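Local coordinates for protein 2-oxoglutarate carboxylase small subunit (Hydrogenobacter thermophilus, PDB 7KCT) that belongs to the biotin carboxylase family of ATP-grasp proteins and binds adenosine-5'-diphosphate, bicarbonate and magnesium ions, at residues Asn18-Arg28 and Ala48-Glu56; Gly112-Met121 and Lys272-Gly280. All coordinates share one frame; numbering follows the deposited sequence.

Interaction 1: Asn18-Arg28 and Ala48-Glu56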
ATOM      1  N   ASN A  18      -8.553 -19.031  11.858  1.00 25.20           N
ATOM      2  CA  ASN A  18      -8.385 -19.048  10.401  1.00 24.87           C
ATOM      3  C   ASN A  18      -6.893 -19.008  10.063  1.00 23.56           C
ATOM      4  O   ASN A  18      -6.050 -19.189  10.950  1.00 24.35           O
ATOM      5  CB  ASN A  18      -9.146 -17.904   9.741  1.00 27.56           C
ATOM      6  CG  ASN A  18      -9.686 -18.291   8.361  1.00 28.03           C
ATOM      7  OD1 ASN A  18      -8.943 -18.705   7.458  1.00 25.02           O
ATOM      8  ND2 ASN A  18     -10.972 -18.138   8.195  1.00 30.07           N
ATOM      9  N   ARG A  19      -6.567 -18.870   8.772  1.00 20.94           N
ATOM     10  CA  ARG A  19      -5.193 -19.019   8.287  1.00 21.69           C
ATOM     11  C   ARG A  19      -4.930 -18.063   7.140  1.00 22.76           C
ATOM     12  O   ARG A  19      -5.823 -17.356   6.674  1.00 21.49           O
ATOM     13  CB  ARG A  19      -4.918 -20.463   7.832  1.00 26.42           C
ATOM     14  CG  ARG A  19      -5.820 -20.987   6.690  1.00 26.01           C
ATOM     15  CD  ARG A  19      -5.340 -22.328   6.077  1.00 35.01           C
ATOM     16  NE  ARG A  19      -4.021 -22.182   5.444  1.00 30.46           N
ATOM     17  CZ  ARG A  19      -3.790 -21.610   4.277  1.00 27.45           C
ATOM     18  NH1 ARG A  19      -4.786 -21.105   3.535  1.00 31.33           N
ATOM     19  NH2 ARG A  19      -2.525 -21.517   3.862  1.00 34.79           N
ATOM     20  N   GLY A  20      -3.679 -18.042   6.678  1.00 27.43           N
ATOM     21  CA  GLY A  20      -3.435 -17.430   5.397  1.00 26.17           C
ATOM     22  C   GLY A  20      -3.616 -15.926   5.465  1.00 23.92           C
ATOM     23  O   GLY A  20      -3.454 -15.311   6.509  1.00 26.13           O
ATOM     24  N   GLU A  21      -4.001 -15.331   4.347  1.00 22.80           N
ATOM     25  CA  GLU A  21      -4.008 -13.869   4.271  1.00 26.36           C
ATOM     26  C   GLU A  21      -5.005 -13.236   5.229  1.00 26.04           C
ATOM     27  O   GLU A  21      -4.756 -12.133   5.736  1.00 21.34           O
ATOM     28  CB  GLU A  21      -4.283 -13.392   2.839  1.00 29.15           C
ATOM     29  CG  GLU A  21      -5.683 -13.664   2.260  1.00 36.84           C
ATOM     30  CD  GLU A  21      -6.647 -12.515   2.492  1.00 41.08           C
ATOM     31  OE1 GLU A  21      -6.222 -11.469   3.059  1.00 36.70           O
ATOM     32  OE2 GLU A  21      -7.830 -12.655   2.083  1.00 39.57           O
ATOM     33  N   ILE A  22      -6.173 -13.865   5.425  1.00 27.05           N
ATOM     34  CA  ILE A  22      -7.204 -13.255   6.267  1.00 24.82           C
ATOM     35  C   ILE A  22      -6.779 -13.330   7.732  1.00 26.00           C
ATOM     36  O   ILE A  22      -7.086 -12.433   8.523  1.00 20.73           O
ATOM     37  CB  ILE A  22      -8.573 -13.918   5.980  1.00 24.36           C
ATOM     38  CG1 ILE A  22      -9.696 -13.190   6.702  1.00 30.53           C
ATOM     39  CG2 ILE A  22      -8.629 -15.397   6.422  1.00 24.97           C
ATOM     40  CD1 ILE A  22      -9.876 -11.724   6.325  1.00 32.47           C
ATOM     41  N   ALA A  23      -6.074 -14.389   8.130  1.00 22.49           N
ATOM     42  CA  ALA A  23      -5.620 -14.411   9.509  1.00 21.93           C
ATOM     43  C   ALA A  23      -4.609 -13.287   9.725  1.00 25.69           C
ATOM     44  O   ALA A  23      -4.686 -12.572  10.736  1.00 22.13           O
ATOM     45  CB  ALA A  23      -5.058 -15.787   9.881  1.00 20.94           C
ATOM     46  N   CYS A  24      -3.750 -13.020   8.725  1.00 21.96           N
ATOM     47  CA  CYS A  24      -2.811 -11.908   8.845  1.00 22.95           C
ATOM     48  C   CYS A  24      -3.523 -10.568   8.900  1.00 26.55           C
ATOM     49  O   CYS A  24      -3.152  -9.696   9.700  1.00 27.23           O
ATOM     50  CB  CYS A  24      -1.794 -11.934   7.699  1.00 25.34           C
ATOM     51  SG  CYS A  24      -0.682 -13.393   7.779  1.00 27.93           S
ATOM     52  N   ARG A  25      -4.541 -10.389   8.068  1.00 23.37           N
ATOM     53  CA  ARG A  25      -5.351  -9.171   8.055  1.00 21.64           C
ATOM     54  C   ARG A  25      -5.995  -8.901   9.403  1.00 25.35           C
ATOM     55  O   ARG A  25      -6.015  -7.757   9.886  1.00 24.38           O
ATOM     56  CB  ARG A  25      -6.411  -9.316   6.952  1.00 24.60           C
ATOM     57  CG  ARG A  25      -7.516  -8.281   7.018  1.00 25.47           C
ATOM     58  CD  ARG A  25      -7.032  -6.969   6.443  1.00 26.95           C
ATOM     59  NE  ARG A  25      -8.016  -5.890   6.463  1.00 28.02           N
ATOM     60  CZ  ARG A  25      -8.115  -4.981   7.416  1.00 31.40           C
ATOM     61  NH1 ARG A  25      -7.314  -5.030   8.481  1.00 26.72           N
ATOM     62  NH2 ARG A  25      -9.013  -4.004   7.277  1.00 32.72           N
ATOM     63  N   VAL A  26      -6.557  -9.929  10.020  1.00 23.19           N
ATOM     64  CA  VAL A  26      -7.150  -9.746  11.336  1.00 24.85           C
ATOM     65  C   VAL A  26      -6.077  -9.485  12.393  1.00 24.94           C
ATOM     66  O   VAL A  26      -6.253  -8.632  13.271  1.00 23.13           O
ATOM     67  CB  VAL A  26      -8.013 -10.976  11.680  1.00 23.38           C
ATOM     68  CG1 VAL A  26      -8.488 -10.921  13.122  1.00 26.76           C
ATOM     69  CG2 VAL A  26      -9.226 -11.077  10.687  1.00 26.22           C
ATOM     70  N   ILE A  27      -4.981 -10.254  12.370  1.00 24.90           N
ATOM     71  CA  ILE A  27      -3.899 -10.042  13.327  1.00 23.12           C
ATOM     72  C   ILE A  27      -3.399  -8.616  13.276  1.00 23.60           C
ATOM     73  O   ILE A  27      -3.129  -8.006  14.315  1.00 23.77           O
ATOM     74  CB  ILE A  27      -2.739 -11.036  13.129  1.00 19.49           C
ATOM     75  CG1 ILE A  27      -3.192 -12.403  13.559  1.00 23.12           C
ATOM     76  CG2 ILE A  27      -1.505 -10.572  13.958  1.00 25.32           C
ATOM     77  CD1 ILE A  27      -2.356 -13.529  13.097  1.00 23.29           C
ATOM     78  N   ARG A  28      -3.266  -8.056  12.084  1.00 22.23           N
ATOM     79  CA  ARG A  28      -2.790  -6.683  11.963  1.00 24.32           C
ATOM     80  C   ARG A  28      -3.748  -5.682  12.611  1.00 26.30           C
ATOM     81  O   ARG A  28      -3.309  -4.715  13.247  1.00 23.50           O
ATOM     82  CB  ARG A  28      -2.594  -6.299  10.490  1.00 22.16           C
ATOM     83  CG  ARG A  28      -2.176  -4.835  10.328  1.00 28.72           C
ATOM     84  CD  ARG A  28      -1.515  -4.438   8.988  1.00 29.53           C
ATOM     85  NE  ARG A  28      -0.506  -5.397   8.570  1.00 24.26           N
ATOM     86  CZ  ARG A  28       0.667  -5.586   9.165  1.00 25.32           C
ATOM     87  NH1 ARG A  28       0.999  -4.861  10.213  1.00 25.53           N
ATOM     88  NH2 ARG A  28       1.494  -6.525   8.727  1.00 28.26           N
ATOM     89  N   ALA A  48       3.909 -21.110   8.811  1.00 27.66           N
ATOM     90  CA  ALA A  48       2.952 -20.141   8.275  1.00 25.44           C
ATOM     91  C   ALA A  48       3.218 -18.743   8.823  1.00 26.22           C
ATOM     92  O   ALA A  48       3.600 -18.569   9.986  1.00 23.43           O
ATOM     93  CB  ALA A  48       1.519 -20.533   8.622  1.00 30.65           C
ATOM     94  N   ARG A  49       2.988 -17.750   7.971  1.00 27.55           N
ATOM     95  CA  ARG A  49       3.170 -16.355   8.364  1.00 25.11           C
ATOM     96  C   ARG A  49       2.219 -15.927   9.486  1.00 26.20           C
ATOM     97  O   ARG A  49       2.618 -15.163  10.378  1.00 24.93           O
ATOM     98  CB  ARG A  49       2.995 -15.476   7.132  1.00 23.72           C
ATOM     99  CG  ARG A  49       3.140 -14.029   7.421  1.00 25.15           C
ATOM    100  CD  ARG A  49       4.484 -13.684   8.036  1.00 29.73           C
ATOM    101  NE  ARG A  49       5.605 -14.376   7.389  1.00 26.38           N
ATOM    102  CZ  ARG A  49       6.878 -14.346   7.811  1.00 30.88           C
ATOM    103  NH1 ARG A  49       7.242 -13.693   8.922  1.00 25.68           N
ATOM    104  NH2 ARG A  49       7.792 -15.041   7.148  1.00 27.01           N
ATOM    105  N   HIS A  50       0.953 -16.404   9.477  1.00 24.61           N
ATOM    106  CA  HIS A  50       0.050 -16.000  10.550  1.00 21.81           C
ATOM    107  C   HIS A  50       0.514 -16.517  11.901  1.00 23.80           C
ATOM    108  O   HIS A  50       0.292 -15.853  12.907  1.00 23.05           O
ATOM    109  CB  HIS A  50      -1.393 -16.445  10.261  1.00 27.90           C
ATOM    110  CG  HIS A  50      -1.679 -17.921  10.420  1.00 26.03           C
ATOM    111  ND1 HIS A  50      -1.384 -18.858   9.453  1.00 23.82           N
ATOM    112  CD2 HIS A  50      -2.349 -18.587  11.382  1.00 24.62           C
ATOM    113  CE1 HIS A  50      -1.820 -20.045   9.838  1.00 26.25           C
ATOM    114  NE2 HIS A  50      -2.450 -19.892  10.987  1.00 26.67           N
ATOM    115  N   VAL A  51       1.184 -17.681  11.927  1.00 23.86           N
ATOM    116  CA  VAL A  51       1.790 -18.217  13.150  1.00 24.08           C
ATOM    117  C   VAL A  51       2.952 -17.344  13.631  1.00 27.25           C
ATOM    118  O   VAL A  51       3.098 -17.122  14.830  1.00 25.00           O
ATOM    119  CB  VAL A  51       2.226 -19.683  12.933  1.00 27.83           C
ATOM    120  CG1 VAL A  51       3.077 -20.248  14.153  1.00 27.08           C
ATOM    121  CG2 VAL A  51       0.990 -20.542  12.618  1.00 30.00           C
ATOM    122  N   LYS A  52       3.788 -16.828  12.717  1.00 28.20           N
ATOM    123  CA  LYS A  52       4.877 -15.941  13.139  1.00 26.14           C
ATOM    124  C   LYS A  52       4.361 -14.593  13.650  1.00 27.17           C
ATOM    125  O   LYS A  52       4.912 -14.032  14.611  1.00 28.53           O
ATOM    126  CB  LYS A  52       5.850 -15.730  11.980  1.00 23.59           C
ATOM    127  CG  LYS A  52       6.772 -16.916  11.726  1.00 34.56           C
ATOM    128  CD  LYS A  52       7.353 -16.903  10.294  1.00 41.30           C
ATOM    129  CE  LYS A  52       8.575 -17.837  10.170  1.00 50.17           C
ATOM    130  NZ  LYS A  52       9.841 -17.129  10.702  1.00 57.08           N
ATOM    131  N   MET A  53       3.297 -14.068  13.043  1.00 26.30           N
ATOM    132  CA  MET A  53       2.804 -12.736  13.401  1.00 28.06           C
ATOM    133  C   MET A  53       2.058 -12.747  14.730  1.00 29.10           C
ATOM    134  O   MET A  53       2.104 -11.757  15.457  1.00 27.41           O
ATOM    135  CB  MET A  53       1.840 -12.193  12.327  1.00 30.72           C
ATOM    136  CG  MET A  53       2.425 -11.591  11.095  1.00 35.17           C
ATOM    137  SD  MET A  53       1.170 -10.933   9.890  1.00 36.86           S
ATOM    138  CE  MET A  53       0.233  -9.811  10.838  1.00 33.10           C
ATOM    139  N   ALA A  54       1.351 -13.832  15.061  1.00 25.48           N
ATOM    140  CA  ALA A  54       0.569 -13.871  16.288  1.00 24.05           C
ATOM    141  C   ALA A  54       1.507 -13.834  17.493  1.00 24.03           C
ATOM    142  O   ALA A  54       2.667 -14.245  17.410  1.00 27.41           O
ATOM    143  CB  ALA A  54      -0.288 -15.150  16.323  1.00 26.70           C
ATOM    144  N   ASP A  55       0.978 -13.419  18.644  1.00 24.86           N
ATOM    145  CA  ASP A  55       1.802 -13.457  19.866  1.00 27.44           C
ATOM    146  C   ASP A  55       2.003 -14.876  20.371  1.00 24.24           C
ATOM    147  O   ASP A  55       3.042 -15.184  20.967  1.00 25.91           O
ATOM    148  CB  ASP A  55       1.179 -12.655  20.984  1.00 25.26           C
ATOM    149  CG  ASP A  55       0.974 -11.206  20.599  1.00 32.29           C
ATOM    150  OD1 ASP A  55       1.911 -10.544  20.126  1.00 35.80           O
ATOM    151  OD2 ASP A  55      -0.164 -10.753  20.712  1.00 36.93           O
ATOM    152  N   GLU A  56       1.022 -15.740  20.171  1.00 25.57           N
ATOM    153  CA  GLU A  56       1.133 -17.150  20.552  1.00 21.69           C
ATOM    154  C   GLU A  56       0.366 -17.981  19.547  1.00 21.57           C
ATOM    155  O   GLU A  56      -0.596 -17.504  18.948  1.00 22.02           O
ATOM    156  CB  GLU A  56       0.593 -17.390  21.966  1.00 25.01           C
ATOM    157  CG  GLU A  56      -0.869 -17.151  22.159  1.00 24.40           C
ATOM    158  CD  GLU A  56      -1.330 -17.039  23.629  1.00 30.98           C
ATOM    159  OE1 GLU A  56      -1.207 -18.016  24.393  1.00 26.97           O
ATOM    160  OE2 GLU A  56      -1.892 -15.981  24.000  1.00 27.51           O
TER
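His50 of helix 49-53 enters helix 20-28 as a knob into the hole formed by Gly20, Ala23, Cys24 and Ile27, joining two nearly parallel helices (18° between their directions, axes 9.0 Å apart) of the Rossmann-like N-terminal domain. The imidazole makes a CH-pi contact with Arg19, whose CA lies 3.9 Å from the ring centroid and only 11° off its normal. CG2 of Val51 lies over the opposite face, offset toward the rim, so both faces of the ring are covered. The chi1 of 74°, with CG between the backbone N and the carbonyl carbon, turns the ring toward Arg19 and Gly20. Its NE2 is hydrogen-bonded to the backbone O of Ile40 on strand 36-41.

Apolar contacts continue toward the C-terminal ends. The sulfurs of Cys24 and Met53 approach to 3.7 Å, SG to SD, and the Met53 chain, bent at its last torsion, brings CE to 3.7 Å from Ile27 CG2. Ile27 also reaches Ala54, with CD1 4.2 Å from its CB.

No hydrogen bond links the segments. Arg19 is salt-bridged to Glu45, Arg49 to Glu419 of the second subunit, and Arg28 NH2 is hydrogen-bonded to Thr417 of that subunit. The Met53 methyl lies over one guanidinium face of Arg28, its CE 4.1 Å from NH2.

Interaction 2: Gly112-Met121 and Lys272-Gly280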
ATOM      1  N   GLY A 112     -18.850 -11.219  14.797  1.00 25.58           N
ATOM      2  CA  GLY A 112     -19.753 -11.562  13.720  1.00 28.11           C
ATOM      3  C   GLY A 112     -21.170 -11.236  14.157  1.00 30.45           C
ATOM      4  O   GLY A 112     -21.375 -10.658  15.229  1.00 31.98           O
ATOM      5  N   PRO A 113     -22.168 -11.523  13.320  1.00 35.19           N
ATOM      6  CA  PRO A 113     -23.554 -11.186  13.685  1.00 32.37           C
ATOM      7  C   PRO A 113     -24.069 -12.238  14.668  1.00 26.35           C
ATOM      8  O   PRO A 113     -23.448 -13.267  14.899  1.00 32.16           O
ATOM      9  CB  PRO A 113     -24.301 -11.191  12.330  1.00 33.16           C
ATOM     10  CG  PRO A 113     -23.533 -12.154  11.481  1.00 33.76           C
ATOM     11  CD  PRO A 113     -22.058 -12.037  11.939  1.00 29.39           C
ATOM     12  N   HIS A 114     -25.221 -11.972  15.263  1.00 31.91           N
ATOM     13  CA  HIS A 114     -25.793 -12.959  16.171  1.00 28.15           C
ATOM     14  C   HIS A 114     -25.954 -14.323  15.517  1.00 31.58           C
ATOM     15  O   HIS A 114     -26.337 -14.438  14.349  1.00 32.69           O
ATOM     16  CB  HIS A 114     -27.140 -12.438  16.687  1.00 32.26           C
ATOM     17  CG  HIS A 114     -27.613 -13.149  17.904  1.00 35.57           C
ATOM     18  ND1 HIS A 114     -28.242 -14.368  17.839  1.00 35.07           N
ATOM     19  CD2 HIS A 114     -27.368 -12.922  19.211  1.00 42.64           C
ATOM     20  CE1 HIS A 114     -28.493 -14.794  19.063  1.00 38.78           C
ATOM     21  NE2 HIS A 114     -27.937 -13.955  19.913  1.00 40.38           N
ATOM     22  N   TRP A 115     -25.719 -15.376  16.294  1.00 27.19           N
ATOM     23  CA  TRP A 115     -25.876 -16.694  15.719  1.00 28.39           C
ATOM     24  C   TRP A 115     -27.292 -16.979  15.181  1.00 35.24           C
ATOM     25  O   TRP A 115     -27.414 -17.837  14.331  1.00 30.67           O
ATOM     26  CB  TRP A 115     -25.518 -17.789  16.714  1.00 32.48           C
ATOM     27  CG  TRP A 115     -26.471 -17.924  17.872  1.00 38.42           C
ATOM     28  CD1 TRP A 115     -26.370 -17.315  19.095  1.00 38.59           C
ATOM     29  CD2 TRP A 115     -27.662 -18.733  17.927  1.00 40.98           C
ATOM     30  NE1 TRP A 115     -27.429 -17.689  19.905  1.00 42.35           N
ATOM     31  CE2 TRP A 115     -28.233 -18.557  19.215  1.00 43.05           C
ATOM     32  CE3 TRP A 115     -28.294 -19.589  17.023  1.00 40.86           C
ATOM     33  CZ2 TRP A 115     -29.412 -19.201  19.608  1.00 42.04           C
ATOM     34  CZ3 TRP A 115     -29.468 -20.222  17.421  1.00 47.81           C
ATOM     35  CH2 TRP A 115     -30.000 -20.035  18.708  1.00 37.89           C
ATOM     36  N   LYS A 116     -28.345 -16.322  15.637  1.00 38.19           N
ATOM     37  CA  LYS A 116     -29.661 -16.590  15.089  1.00 40.01           C
ATOM     38  C   LYS A 116     -29.802 -16.062  13.674  1.00 40.56           C
ATOM     39  O   LYS A 116     -30.586 -16.604  12.884  1.00 34.97           O
ATOM     40  CB  LYS A 116     -30.724 -15.920  15.932  1.00 39.03           C
ATOM     41  CG  LYS A 116     -31.099 -16.553  17.210  1.00 42.19           C
ATOM     42  CD  LYS A 116     -32.167 -15.631  17.817  1.00 51.07           C
ATOM     43  CE  LYS A 116     -32.167 -15.782  19.347  1.00 52.31           C
ATOM     44  NZ  LYS A 116     -33.570 -15.964  19.835  1.00 63.53           N
ATOM     45  N   VAL A 117     -29.171 -14.920  13.384  1.00 35.12           N
ATOM     46  CA  VAL A 117     -29.205 -14.386  12.017  1.00 37.06           C
ATOM     47  C   VAL A 117     -28.361 -15.235  11.079  1.00 36.21           C
ATOM     48  O   VAL A 117     -28.717 -15.447   9.914  1.00 36.56           O
ATOM     49  CB  VAL A 117     -28.762 -12.916  11.989  1.00 33.86           C
ATOM     50  CG1 VAL A 117     -29.009 -12.337  10.610  1.00 51.48           C
ATOM     51  CG2 VAL A 117     -29.516 -12.147  13.016  1.00 40.32           C
ATOM     52  N   ILE A 118     -27.244 -15.755  11.566  1.00 34.99           N
ATOM     53  CA  ILE A 118     -26.454 -16.679  10.766  1.00 32.61           C
ATOM     54  C   ILE A 118     -27.311 -17.871  10.351  1.00 39.55           C
ATOM     55  O   ILE A 118     -27.345 -18.275   9.176  1.00 34.61           O
ATOM     56  CB  ILE A 118     -25.212 -17.116  11.566  1.00 26.79           C
ATOM     57  CG1 ILE A 118     -24.262 -15.920  11.767  1.00 28.40           C
ATOM     58  CG2 ILE A 118     -24.528 -18.244  10.864  1.00 29.70           C
ATOM     59  CD1 ILE A 118     -23.028 -16.239  12.559  1.00 35.04           C
ATOM     60  N   GLU A 119     -28.021 -18.457  11.314  1.00 35.27           N
ATOM     61  CA  GLU A 119     -28.869 -19.601  11.011  1.00 35.87           C
ATOM     62  C   GLU A 119     -30.024 -19.219  10.089  1.00 36.81           C
ATOM     63  O   GLU A 119     -30.412 -19.988   9.212  1.00 36.80           O
ATOM     64  CB  GLU A 119     -29.409 -20.153  12.310  1.00 44.35           C
ATOM     65  CG  GLU A 119     -29.812 -21.593  12.344  1.00 49.15           C
ATOM     66  CD  GLU A 119     -30.083 -21.938  13.788  1.00 53.57           C
ATOM     67  OE1 GLU A 119     -30.997 -21.296  14.354  1.00 57.12           O
ATOM     68  OE2 GLU A 119     -29.339 -22.756  14.377  1.00 50.68           O
ATOM     69  N   LEU A 120     -30.626 -18.069  10.312  1.00 36.89           N
ATOM     70  CA  LEU A 120     -31.719 -17.639   9.457  1.00 36.81           C
ATOM     71  C   LEU A 120     -31.290 -17.505   7.994  1.00 45.40           C
ATOM     72  O   LEU A 120     -31.992 -17.967   7.089  1.00 39.82           O
ATOM     73  CB  LEU A 120     -32.258 -16.322   9.965  1.00 36.42           C
ATOM     74  CG  LEU A 120     -33.340 -15.653   9.134  1.00 41.20           C
ATOM     75  CD1 LEU A 120     -34.673 -16.412   9.231  1.00 34.38           C
ATOM     76  CD2 LEU A 120     -33.510 -14.168   9.492  1.00 38.47           C
ATOM     77  N   MET A 121     -30.199 -16.787   7.735  1.00 36.84           N
ATOM     78  CA  MET A 121     -29.741 -16.496   6.388  1.00 33.03           C
ATOM     79  C   MET A 121     -28.848 -17.561   5.826  1.00 39.17           C
ATOM     80  O   MET A 121     -28.278 -17.348   4.754  1.00 45.78           O
ATOM     81  CB  MET A 121     -29.025 -15.159   6.370  1.00 39.04           C
ATOM     82  CG  MET A 121     -29.936 -14.154   6.932  1.00 40.40           C
ATOM     83  SD  MET A 121     -31.564 -13.978   6.059  1.00 43.86           S
ATOM     84  CE  MET A 121     -31.270 -12.952   4.553  1.00 45.93           C
ATOM     85  N   LYS A 272     -31.630  -4.000   9.188  1.00 36.26           N
ATOM     86  CA  LYS A 272     -32.236  -3.632  10.467  1.00 44.78           C
ATOM     87  C   LYS A 272     -33.406  -4.545  10.810  1.00 40.96           C
ATOM     88  O   LYS A 272     -33.582  -4.920  11.973  1.00 41.91           O
ATOM     89  CB  LYS A 272     -32.706  -2.186  10.421  1.00 36.06           C
ATOM     90  CG  LYS A 272     -31.623  -1.170  10.431  1.00 39.17           C
ATOM     91  CD  LYS A 272     -32.169   0.198  10.042  1.00 42.07           C
ATOM     92  CE  LYS A 272     -31.269   1.336  10.536  1.00 49.60           C
ATOM     93  NZ  LYS A 272     -31.670   1.763  11.933  1.00 61.21           N
ATOM     94  N   GLU A 273     -34.192  -4.954   9.811  1.00 41.04           N
ATOM     95  CA  GLU A 273     -35.361  -5.793  10.100  1.00 41.86           C
ATOM     96  C   GLU A 273     -34.953  -7.122  10.716  1.00 44.16           C
ATOM     97  O   GLU A 273     -35.663  -7.662  11.569  1.00 43.29           O
ATOM     98  CB  GLU A 273     -36.187  -6.063   8.833  1.00 44.36           C
ATOM     99  CG  GLU A 273     -37.091  -4.920   8.379  1.00 55.85           C
ATOM    100  CD  GLU A 273     -38.043  -5.328   7.238  1.00 67.42           C
ATOM    101  OE1 GLU A 273     -38.566  -6.474   7.228  1.00 65.17           O
ATOM    102  OE2 GLU A 273     -38.257  -4.488   6.340  1.00 68.47           O
ATOM    103  N   ILE A 274     -33.842  -7.703  10.266  1.00 43.69           N
ATOM    104  CA  ILE A 274     -33.425  -8.981  10.838  1.00 42.20           C
ATOM    105  C   ILE A 274     -32.428  -8.780  11.980  1.00 36.64           C
ATOM    106  O   ILE A 274     -31.802  -9.742  12.440  1.00 44.64           O
ATOM    107  CB  ILE A 274     -32.842  -9.927   9.764  1.00 40.85           C
ATOM    108  CG1 ILE A 274     -31.564  -9.363   9.148  1.00 34.47           C
ATOM    109  CG2 ILE A 274     -33.859 -10.220   8.671  1.00 42.94           C
ATOM    110  CD1 ILE A 274     -30.890 -10.313   8.171  1.00 47.96           C
ATOM    111  N   GLY A 275     -32.272  -7.547  12.432  1.00 36.10           N
ATOM    112  CA  GLY A 275     -31.327  -7.221  13.484  1.00 39.14           C
ATOM    113  C   GLY A 275     -29.891  -7.593  13.159  1.00 39.05           C
ATOM    114  O   GLY A 275     -29.234  -8.258  13.964  1.00 40.12           O
ATOM    115  N   TYR A 276     -29.388  -7.156  11.996  1.00 40.08           N
ATOM    116  CA  TYR A 276     -28.018  -7.470  11.589  1.00 40.41           C
ATOM    117  C   TYR A 276     -27.064  -6.496  12.270  1.00 34.87           C
ATOM    118  O   TYR A 276     -27.329  -5.299  12.330  1.00 31.06           O
ATOM    119  CB  TYR A 276     -27.834  -7.380  10.048  1.00 37.02           C
ATOM    120  CG  TYR A 276     -26.612  -8.157   9.579  1.00 31.60           C
ATOM    121  CD1 TYR A 276     -26.671  -9.512   9.428  1.00 34.83           C
ATOM    122  CD2 TYR A 276     -25.391  -7.528   9.316  1.00 34.94           C
ATOM    123  CE1 TYR A 276     -25.584 -10.240   9.064  1.00 34.85           C
ATOM    124  CE2 TYR A 276     -24.261  -8.286   8.923  1.00 31.01           C
ATOM    125  CZ  TYR A 276     -24.380  -9.636   8.822  1.00 30.60           C
ATOM    126  OH  TYR A 276     -23.344 -10.488   8.449  1.00 32.40           O
ATOM    127  N   TYR A 277     -25.912  -7.005  12.732  1.00 34.71           N
ATOM    128  CA  TYR A 277     -24.785  -6.155  13.101  1.00 32.79           C
ATOM    129  C   TYR A 277     -23.488  -6.872  12.715  1.00 31.48           C
ATOM    130  O   TYR A 277     -23.491  -8.045  12.337  1.00 31.44           O
ATOM    131  CB  TYR A 277     -24.798  -5.756  14.609  1.00 25.58           C
ATOM    132  CG  TYR A 277     -24.938  -6.890  15.622  1.00 32.26           C
ATOM    133  CD1 TYR A 277     -23.897  -7.782  15.835  1.00 27.39           C
ATOM    134  CD2 TYR A 277     -26.089  -7.009  16.432  1.00 36.67           C
ATOM    135  CE1 TYR A 277     -24.003  -8.805  16.763  1.00 33.91           C
ATOM    136  CE2 TYR A 277     -26.213  -8.050  17.377  1.00 35.39           C
ATOM    137  CZ  TYR A 277     -25.163  -8.933  17.545  1.00 34.09           C
ATOM    138  OH  TYR A 277     -25.249  -9.965  18.463  1.00 28.56           O
ATOM    139  N   SER A 278     -22.382  -6.138  12.792  1.00 28.98           N
ATOM    140  CA  SER A 278     -21.078  -6.577  12.299  1.00 30.95           C
ATOM    141  C   SER A 278     -21.137  -6.361  10.790  1.00 34.34           C
ATOM    142  O   SER A 278     -22.006  -5.621  10.303  1.00 30.45           O
ATOM    143  CB  SER A 278     -20.745  -8.029  12.627  1.00 30.61           C
ATOM    144  OG  SER A 278     -19.356  -8.226  12.353  1.00 33.13           O
ATOM    145  N   ALA A 279     -20.231  -6.995  10.056  1.00 28.16           N
ATOM    146  CA  ALA A 279     -20.138  -6.866   8.619  1.00 27.65           C
ATOM    147  C   ALA A 279     -20.923  -7.989   7.959  1.00 27.51           C
ATOM    148  O   ALA A 279     -21.012  -9.113   8.469  1.00 32.11           O
ATOM    149  CB  ALA A 279     -18.680  -6.915   8.142  1.00 32.85           C
ATOM    150  N   GLY A 280     -21.509  -7.673   6.826  1.00 29.39           N
ATOM    151  CA  GLY A 280     -22.209  -8.660   6.028  1.00 27.50           C
ATOM    152  C   GLY A 280     -22.381  -8.093   4.640  1.00 27.29           C
ATOM    153  O   GLY A 280     -22.186  -6.903   4.417  1.00 27.10           O
TER
HETATM  154  O   HOH W   1     -26.707  -9.806  14.255  1.00 31.95           O
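A single water joins the backbones of His114, Gly275 and Tyr277, in a contact that has no direct hydrogen bond between its two segments. It accepts from His114 N at 2.8 Å and, more distantly, from Tyr277 N, and donates to Gly275 O. The same water oxygen lies over the centre of one face of the Tyr277 ring, 3.4 Å above its plane. That ring turns an edge to Gly112 O, while its OH comes to the edge of the His114 imidazole, 3.7 Å from CD2. A chi1 of -163° swings the ring of His114, the N-cap of helix 115-120, so that ND1 accepts from Lys116 N in a nearly straight capping bond (N-H...ND1 173°), the donor tilted somewhat from the ring plane.

Pro113 and Tyr276 run side by side and point the same way. Pro113 CB sits over a face of the phenol in a CH-pi contact, 4.1 Å from the centroid, and Val117 CG1 meets that ring at its edge. The Tyr276 hydroxyl donates to Ala279 O within its own segment, which fixes the far end of the ring.

Along helix 115-120, Val117 crosses Ile274 at about a right angle, with CG1 3.7 Å from Ile274 CD1. Leu120 CD2 touches the CG2 branch of Ile274. Met121, just past the helix, and Ile274 reach toward each other tip to tip, Met121 CG lying nearest Ile274 CD1.

Gly275, at positive phi, is the C' residue of the Schellman motif that ends helix 257-273, from which the chain passes into strand 278-286. The contact sets the N-terminal domain against the ATP-grasp region: Trp115 packs on helix 97-105, Tyr276 on strand 215-223, and Ser278 and Ala279 on helix 316-324.

Overall arrangement
The two contacts follow one another along the chain, and their centres lie 26 Å apart, with nearest atoms about 10 Å from each other. Interaction 1 is internal to the Rossmann-like N-terminal domain and has the second subunit at its border. Interaction 2 instead joins residues just beyond strand 109-110, at one edge of that domain's parallel sheet, to the ATP-grasp region. Neither contact is in the first shell of the nucleotide: the Asn18 side chain is about 8 Å from a bound ADP, and that of Met121 about 11 Å from an ADP and 12 Å from a magnesium ion. Asn18 also hydrogen-bonds to the backbone of Tyr90, a residue lining an ADP pocket.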